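PDB 3D5L: regulatory protein RecX from Lactobacillus reuteri, which probably modulates the activity of the recombinase RecA, as a member of the RecX family. Local coordinates for residues I131-L136 with D148-F153; H135-Q138 with G142-D145; E156-L161 with K192-S197. All coordinates share one frame; numbering follows the deposited sequence.

Contact 1 (I131-L136 with D148-F153); sequences IIRQHL and DALTQF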
# COMPACT_ATOMS: atom_id res chain seq x y z
N ILE A 131 13.80 9.91 10.70
CA ILE A 131 12.82 10.41 9.74
C ILE A 131 12.21 9.28 8.92
O ILE A 131 11.01 9.33 8.57
CB ILE A 131 13.47 11.48 8.81
CG1 ILE A 131 13.07 12.88 9.28
CG2 ILE A 131 13.04 11.28 7.36
CD1 ILE A 131 13.32 13.14 10.76
N ILE A 132 13.01 8.26 8.60
CA ILE A 132 12.52 7.12 7.84
C ILE A 132 11.45 6.45 8.69
O ILE A 132 10.36 6.15 8.20
CB ILE A 132 13.63 6.07 7.57
CG1 ILE A 132 14.83 6.72 6.88
CG2 ILE A 132 13.08 4.96 6.69
CD1 ILE A 132 14.64 6.93 5.40
N ARG A 133 11.77 6.24 9.96
CA ARG A 133 10.86 5.61 10.92
C ARG A 133 9.56 6.41 11.04
O ARG A 133 8.47 5.84 11.10
CB ARG A 133 11.53 5.52 12.30
CG ARG A 133 10.75 4.69 13.33
CD ARG A 133 11.43 4.69 14.71
NE ARG A 133 12.81 4.23 14.65
CZ ARG A 133 13.86 4.98 14.99
NH1 ARG A 133 13.68 6.23 15.42
NH2 ARG A 133 15.10 4.49 14.89
N GLN A 134 9.69 7.72 11.08
CA GLN A 134 8.54 8.59 11.18
C GLN A 134 7.68 8.50 9.92
O GLN A 134 6.46 8.49 10.00
CB GLN A 134 9.01 10.04 11.38
CG GLN A 134 7.88 11.05 11.41
CD GLN A 134 8.36 12.44 11.80
OE1 GLN A 134 9.24 13.02 11.14
NE2 GLN A 134 7.77 12.99 12.86
N HIS A 135 8.32 8.41 8.76
CA HIS A 135 7.57 8.32 7.50
C HIS A 135 6.82 7.00 7.36
O HIS A 135 5.70 6.97 6.88
CB HIS A 135 8.51 8.49 6.32
CG HIS A 135 7.81 8.58 5.00
ND1 HIS A 135 7.39 9.77 4.46
CD2 HIS A 135 7.41 7.61 4.13
CE1 HIS A 135 6.77 9.55 3.32
NE2 HIS A 135 6.77 8.24 3.10
N LEU A 136 7.45 5.90 7.78
CA LEU A 136 6.81 4.59 7.68
C LEU A 136 5.70 4.42 8.71
O LEU A 136 4.74 3.69 8.47
CB LEU A 136 7.86 3.48 7.81
CG LEU A 136 8.81 3.45 6.59
CD1 LEU A 136 9.99 2.52 6.86
CD2 LEU A 136 8.02 3.00 5.35
N ASP A 148 12.87 -3.76 11.15
CA ASP A 148 13.45 -4.69 10.18
C ASP A 148 14.00 -3.94 8.95
O ASP A 148 15.11 -4.21 8.48
CB ASP A 148 12.42 -5.74 9.71
CG ASP A 148 12.00 -6.70 10.82
OD1 ASP A 148 12.68 -6.72 11.88
OD2 ASP A 148 11.01 -7.44 10.64
N ALA A 149 13.22 -3.00 8.43
CA ALA A 149 13.64 -2.23 7.26
C ALA A 149 14.83 -1.33 7.57
O ALA A 149 15.71 -1.15 6.73
CB ALA A 149 12.47 -1.40 6.74
N LEU A 150 14.85 -0.77 8.78
CA LEU A 150 15.92 0.13 9.22
C LEU A 150 17.23 -0.59 9.48
O LEU A 150 18.24 0.04 9.81
CB LEU A 150 15.50 0.89 10.48
CG LEU A 150 15.15 2.38 10.33
CD1 LEU A 150 14.68 2.67 8.93
CD2 LEU A 150 14.10 2.77 11.37
N THR A 151 17.22 -1.91 9.35
CA THR A 151 18.42 -2.68 9.57
C THR A 151 19.44 -2.45 8.44
O THR A 151 20.65 -2.58 8.64
CB THR A 151 18.08 -4.18 9.71
OG1 THR A 151 19.03 -4.79 10.58
CG2 THR A 151 18.08 -4.90 8.35
N GLN A 152 18.96 -2.07 7.26
CA GLN A 152 19.85 -1.80 6.13
C GLN A 152 20.63 -0.53 6.46
O GLN A 152 21.69 -0.28 5.90
CB GLN A 152 19.07 -1.54 4.84
CG GLN A 152 17.94 -2.49 4.54
CD GLN A 152 17.13 -2.05 3.33
OE1 GLN A 152 15.99 -2.46 3.14
NE2 GLN A 152 17.73 -1.20 2.51
N PHE A 153 20.08 0.28 7.36
CA PHE A 153 20.70 1.54 7.75
C PHE A 153 21.79 1.32 8.79
O PHE A 153 21.64 1.65 9.96
CB PHE A 153 19.64 2.50 8.30
CG PHE A 153 19.56 3.80 7.56
CD1 PHE A 153 18.36 4.23 7.01
CD2 PHE A 153 20.68 4.61 7.44
CE1 PHE A 153 18.28 5.45 6.35
CE2 PHE A 153 20.60 5.84 6.77
CZ PHE A 153 19.40 6.26 6.23
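Ile-132 and Arg-133 meet Leu-150 in an apolar contact with no hydrogen bond across it, set where helix 129-138 faces residues 148-153, the last part of helix 143-149 and what follows it. The backbones stand well apart, the CA atoms of Arg-133 and Leu-150 being 7.7 Å from each other, and side chains fill the interval. Leu-150 sends one methyl to each of two neighbours on the helix. Its CD1 lies 3.6 Å from CG2 of Ile-132, with the two side chains running past each other in opposite senses, while its CD2 sits 3.8 Å from NE of Arg-133. The arginine chain crosses the leucine at nearly a right angle, and a bend at chi3 (-56°) brings NE beside that methyl, which meets the guanidinium obliquely and also touches CB of Arg-133.

The two helices belong to the second three-helix domain of RecX, a member of the helix-turn-helix clan. Helix 110-124 joins them in the core: Met-121 packs on Ile-132 and Val-118 on Ala-149.

The other branch of Ile-132 serves a different partner. With CG2 anti to the backbone N and CG1 beside that nitrogen (chi1 -55°), the isoleucine straddles Leu-150 and Phe-153, and CG1 comes 3.7 Å from CE1 of Phe-153. The ring is buried and approached obliquely. Beyond Leu-150 the chain stays in tight turns, the N of Phe-153 bonding to the O of Leu-150 at 3.1 Å, which brings the phenylalanine round to the same isoleucine.

Contact 2 (H135-Q138 with G142-D145); sequences HLRQ and GESD
Arg-137 of helix 129-138 reaches Glu-143, in the first turn of helix 143-149, through a two-pronged salt bridge at the protein surface. From CB the arginine chain starts beside the backbone N, with CG anti to the carbonyl carbon, and then runs extended to NE. CG already lies 3.2 Å from OE2 of Glu-143, and CD passes the same oxygen at 3.4 Å, so the aliphatic part travels alongside that one oxygen before the charged end arrives. NE makes the shorter bond, 2.6 Å to OE2 of Glu-143, with an N-H...O angle of 163° and the oxygen close to the guanidinium plane. CZ makes no bond of its own but carries NH2 onward to OE1 of Glu-143 at 2.9 Å. This second bond is more bent, at 137°, and its oxygen is tilted from the guanidinium plane.

The helices joined here are consecutive members of the second three-helix domain of RecX, a family allied to helix-turn-helix proteins. Gly-142 occupies the N-cap position of helix 143-149, and its CA is 6.7 Å from that of Arg-137, so the bridge spans the short connection between one helix and the start of the next.

The grip is side-on, NE and NH2 each taking one carboxylate oxygen, yet the two flat groups are not coplanar: their planes stand 36° apart, and both nitrogens meet their oxygens from above the carboxylate plane. Glu-143 bends at chi2 to bring its carboxylate to the arginine. On helix 129-138, Leu-136 packs on Ile-146, Ala-114 and Tyr-117, and Arg-137 also touches Ile-146.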
# COMPACT_ATOMS: atom_id res chain seq x y z
N HIS A 135 8.32 8.41 8.76
CA HIS A 135 7.57 8.32 7.50
C HIS A 135 6.82 7.00 7.36
O HIS A 135 5.70 6.97 6.88
CB HIS A 135 8.51 8.49 6.32
CG HIS A 135 7.81 8.58 5.00
ND1 HIS A 135 7.39 9.77 4.46
CD2 HIS A 135 7.41 7.61 4.13
CE1 HIS A 135 6.77 9.55 3.32
NE2 HIS A 135 6.77 8.24 3.10
N LEU A 136 7.45 5.90 7.78
CA LEU A 136 6.81 4.59 7.68
C LEU A 136 5.70 4.42 8.71
O LEU A 136 4.74 3.69 8.47
CB LEU A 136 7.86 3.48 7.81
CG LEU A 136 8.81 3.45 6.59
CD1 LEU A 136 9.99 2.52 6.86
CD2 LEU A 136 8.02 3.00 5.35
N ARG A 137 5.82 5.09 9.86
CA ARG A 137 4.77 5.02 10.87
C ARG A 137 3.53 5.68 10.26
O ARG A 137 2.41 5.19 10.42
CB ARG A 137 5.17 5.79 12.14
CG ARG A 137 5.97 5.00 13.16
CD ARG A 137 6.56 5.92 14.24
NE ARG A 137 7.15 5.17 15.35
CZ ARG A 137 7.96 5.69 16.28
NH1 ARG A 137 8.29 6.97 16.24
NH2 ARG A 137 8.42 4.91 17.26
N GLN A 138 3.74 6.77 9.52
CA GLN A 138 2.63 7.48 8.87
C GLN A 138 2.00 6.67 7.73
O GLN A 138 0.85 6.91 7.37
CB GLN A 138 3.10 8.83 8.32
CG GLN A 138 3.53 9.85 9.38
CD GLN A 138 3.89 11.22 8.78
OE1 GLN A 138 3.05 11.90 8.18
NE2 GLN A 138 5.16 11.62 8.93
N GLY A 142 3.77 -1.16 11.22
CA GLY A 142 4.10 -1.42 12.62
C GLY A 142 5.57 -1.18 12.91
O GLY A 142 6.37 -1.10 11.97
N GLU A 143 5.92 -1.10 14.19
CA GLU A 143 7.30 -0.85 14.63
C GLU A 143 8.25 -1.98 14.28
O GLU A 143 9.43 -1.76 14.03
CB GLU A 143 7.35 -0.60 16.14
CG GLU A 143 6.75 0.73 16.59
CD GLU A 143 7.45 1.93 15.95
OE1 GLU A 143 8.63 2.18 16.26
OE2 GLU A 143 6.81 2.62 15.12
N SER A 144 7.72 -3.21 14.29
CA SER A 144 8.52 -4.39 13.96
C SER A 144 8.96 -4.37 12.50
O SER A 144 10.11 -4.63 12.20
CB SER A 144 7.72 -5.65 14.24
OG SER A 144 6.60 -5.71 13.38
N ASP A 145 8.04 -4.05 11.59
CA ASP A 145 8.37 -3.98 10.16
C ASP A 145 9.31 -2.79 9.90
O ASP A 145 10.12 -2.80 8.98
CB ASP A 145 7.10 -3.81 9.30
CG ASP A 145 6.23 -5.05 9.27
OD1 ASP A 145 6.73 -6.15 9.59
OD2 ASP A 145 5.03 -4.96 8.90

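Contact 3 (E156-L161 with K192-S197); sequences EVQAEL and KGFSSS
Phe-194 meets helix 155-172 obliquely, touching Gln-158 and Leu-161. Its CE1 lies 3.5 Å from the backbone O of Gln-158, a ring carbon approaching a carbonyl, and its CZ rests 4.1 Å from CB of Leu-161. The glutamine side chain runs past the ring in the opposite direction, with OE1 4.1 Å from CD1 of Phe-194 and the amide plane 28° from that of the ring, so that one residue offers the phenylalanine both its main chain and its tip. No hydrogen bond crosses between the segments; the ring is buried. The CB of Phe-194 is directed toward the helix, and a chi1 of -65°, CG anti to the carbonyl carbon, places the ring beside Gln-158 and Leu-161, where Ala-162 and Leu-165 extend its apolar surroundings. With an alanine here the ring would be gone, which would probably open a gap beside CB of Leu-161 and leave residues 192-197 with little hold on residues 156-161.

Both segments belong to the third three-helix domain of RecX, in which the turn between helices 178-191 and 196-202 is thus packed onto the first helix. Further out, that turn is shaped by Gly-193, which ends the preceding helix in a Schellman motif at phi 102°; a beta carbon there would collide with the O of Lys-192. Beyond Phe-194 the chain leads into a weakly bonded helix, and OG of Ser-195 and OG of Ser-197 are hydrogen-bonded at 3.3 Å. On the glutamine side, NE2 of Gln-158 is tied weakly to the O of Phe-153, and Leu-161 packs on Leu-126.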
# COMPACT_ATOMS: atom_id res chain seq x y z
N GLU A 156 27.76 2.52 8.84
CA GLU A 156 28.58 2.86 7.68
C GLU A 156 27.71 3.62 6.67
O GLU A 156 28.13 4.63 6.11
CB GLU A 156 29.15 1.59 7.03
CG GLU A 156 29.79 0.61 8.02
CD GLU A 156 28.81 -0.45 8.51
OE1 GLU A 156 28.57 -1.43 7.77
OE2 GLU A 156 28.27 -0.30 9.63
N VAL A 157 26.48 3.13 6.45
CA VAL A 157 25.57 3.79 5.53
C VAL A 157 25.16 5.13 6.14
O VAL A 157 25.12 6.13 5.45
CB VAL A 157 24.31 2.94 5.27
CG1 VAL A 157 23.24 3.76 4.59
CG2 VAL A 157 24.67 1.76 4.39
N GLN A 158 24.89 5.12 7.45
CA GLN A 158 24.51 6.34 8.15
C GLN A 158 25.60 7.40 8.07
O GLN A 158 25.34 8.54 7.73
CB GLN A 158 24.23 6.04 9.63
CG GLN A 158 22.89 5.38 9.91
CD GLN A 158 22.57 5.37 11.39
OE1 GLN A 158 22.43 6.43 12.02
NE2 GLN A 158 22.45 4.17 11.96
N ALA A 159 26.83 7.01 8.40
CA ALA A 159 27.96 7.93 8.36
C ALA A 159 28.20 8.38 6.93
O ALA A 159 28.64 9.50 6.68
CB ALA A 159 29.21 7.27 8.92
N GLU A 160 27.92 7.50 5.99
CA GLU A 160 28.12 7.81 4.59
C GLU A 160 27.14 8.90 4.15
O GLU A 160 27.54 9.89 3.53
CB GLU A 160 27.92 6.54 3.76
CG GLU A 160 28.54 6.59 2.39
CD GLU A 160 28.00 7.74 1.57
OE1 GLU A 160 26.76 7.82 1.46
OE2 GLU A 160 28.81 8.54 1.06
N LEU A 161 25.86 8.71 4.47
CA LEU A 161 24.81 9.67 4.12
C LEU A 161 24.90 10.95 4.95
O LEU A 161 24.50 12.02 4.49
CB LEU A 161 23.42 9.05 4.31
CG LEU A 161 23.06 7.82 3.48
CD1 LEU A 161 21.63 7.43 3.78
CD2 LEU A 161 23.22 8.12 1.99
N LYS A 192 17.17 15.32 10.77
CA LYS A 192 17.13 14.47 9.59
C LYS A 192 17.03 13.01 10.03
O LYS A 192 16.94 12.11 9.20
CB LYS A 192 18.37 14.66 8.72
CG LYS A 192 18.07 15.09 7.29
CD LYS A 192 17.58 16.53 7.23
CE LYS A 192 17.11 16.93 5.83
NZ LYS A 192 15.88 16.21 5.38
N GLY A 193 17.06 12.78 11.34
CA GLY A 193 16.94 11.44 11.87
C GLY A 193 18.22 10.76 12.32
O GLY A 193 18.21 9.57 12.66
N PHE A 194 19.32 11.50 12.32
CA PHE A 194 20.60 10.95 12.74
C PHE A 194 20.85 11.22 14.22
O PHE A 194 20.70 12.34 14.69
CB PHE A 194 21.73 11.55 11.90
CG PHE A 194 21.67 11.19 10.43
CD1 PHE A 194 22.12 9.95 9.98
CD2 PHE A 194 21.20 12.11 9.49
CE1 PHE A 194 22.10 9.63 8.63
CE2 PHE A 194 21.18 11.80 8.14
CZ PHE A 194 21.63 10.55 7.70
N SER A 195 21.25 10.18 14.95
CA SER A 195 21.51 10.30 16.39
C SER A 195 22.73 11.17 16.69
O SER A 195 23.57 11.42 15.82
CB SER A 195 21.71 8.90 16.99
OG SER A 195 22.83 8.25 16.42
N SER A 196 22.82 11.61 17.94
CA SER A 196 23.91 12.47 18.40
C SER A 196 25.29 11.88 18.15
O SER A 196 26.21 12.58 17.74
CB SER A 196 23.76 12.77 19.89
OG SER A 196 22.48 13.33 20.18
N SER A 197 25.42 10.59 18.41
CA SER A 197 26.69 9.89 18.25
C SER A 197 27.20 9.79 16.82
O SER A 197 28.31 9.31 16.59
CB SER A 197 26.59 8.49 18.86
OG SER A 197 25.42 7.84 18.40

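In the fold
Following the chain from the N terminus, helix 129-138 enters both contact 1 and contact 2, which share His-135 and Leu-136. Contact 2 closes first, across the short turn into helix 143-149; contact 1 starts earlier and ends later, so its wider loop encloses that of contact 2, and both tie the same two helices of the second three-helix domain. Contact 3 follows in series, bridging a longer, mostly helical excursion within the third. Contacts 1 and 3 touch each other: Phe-153 packs on Leu-161, and Ile-131 on Lys-192 and Gly-193. Contact 2 stays about 9 Å from contact 3 at the nearest atoms.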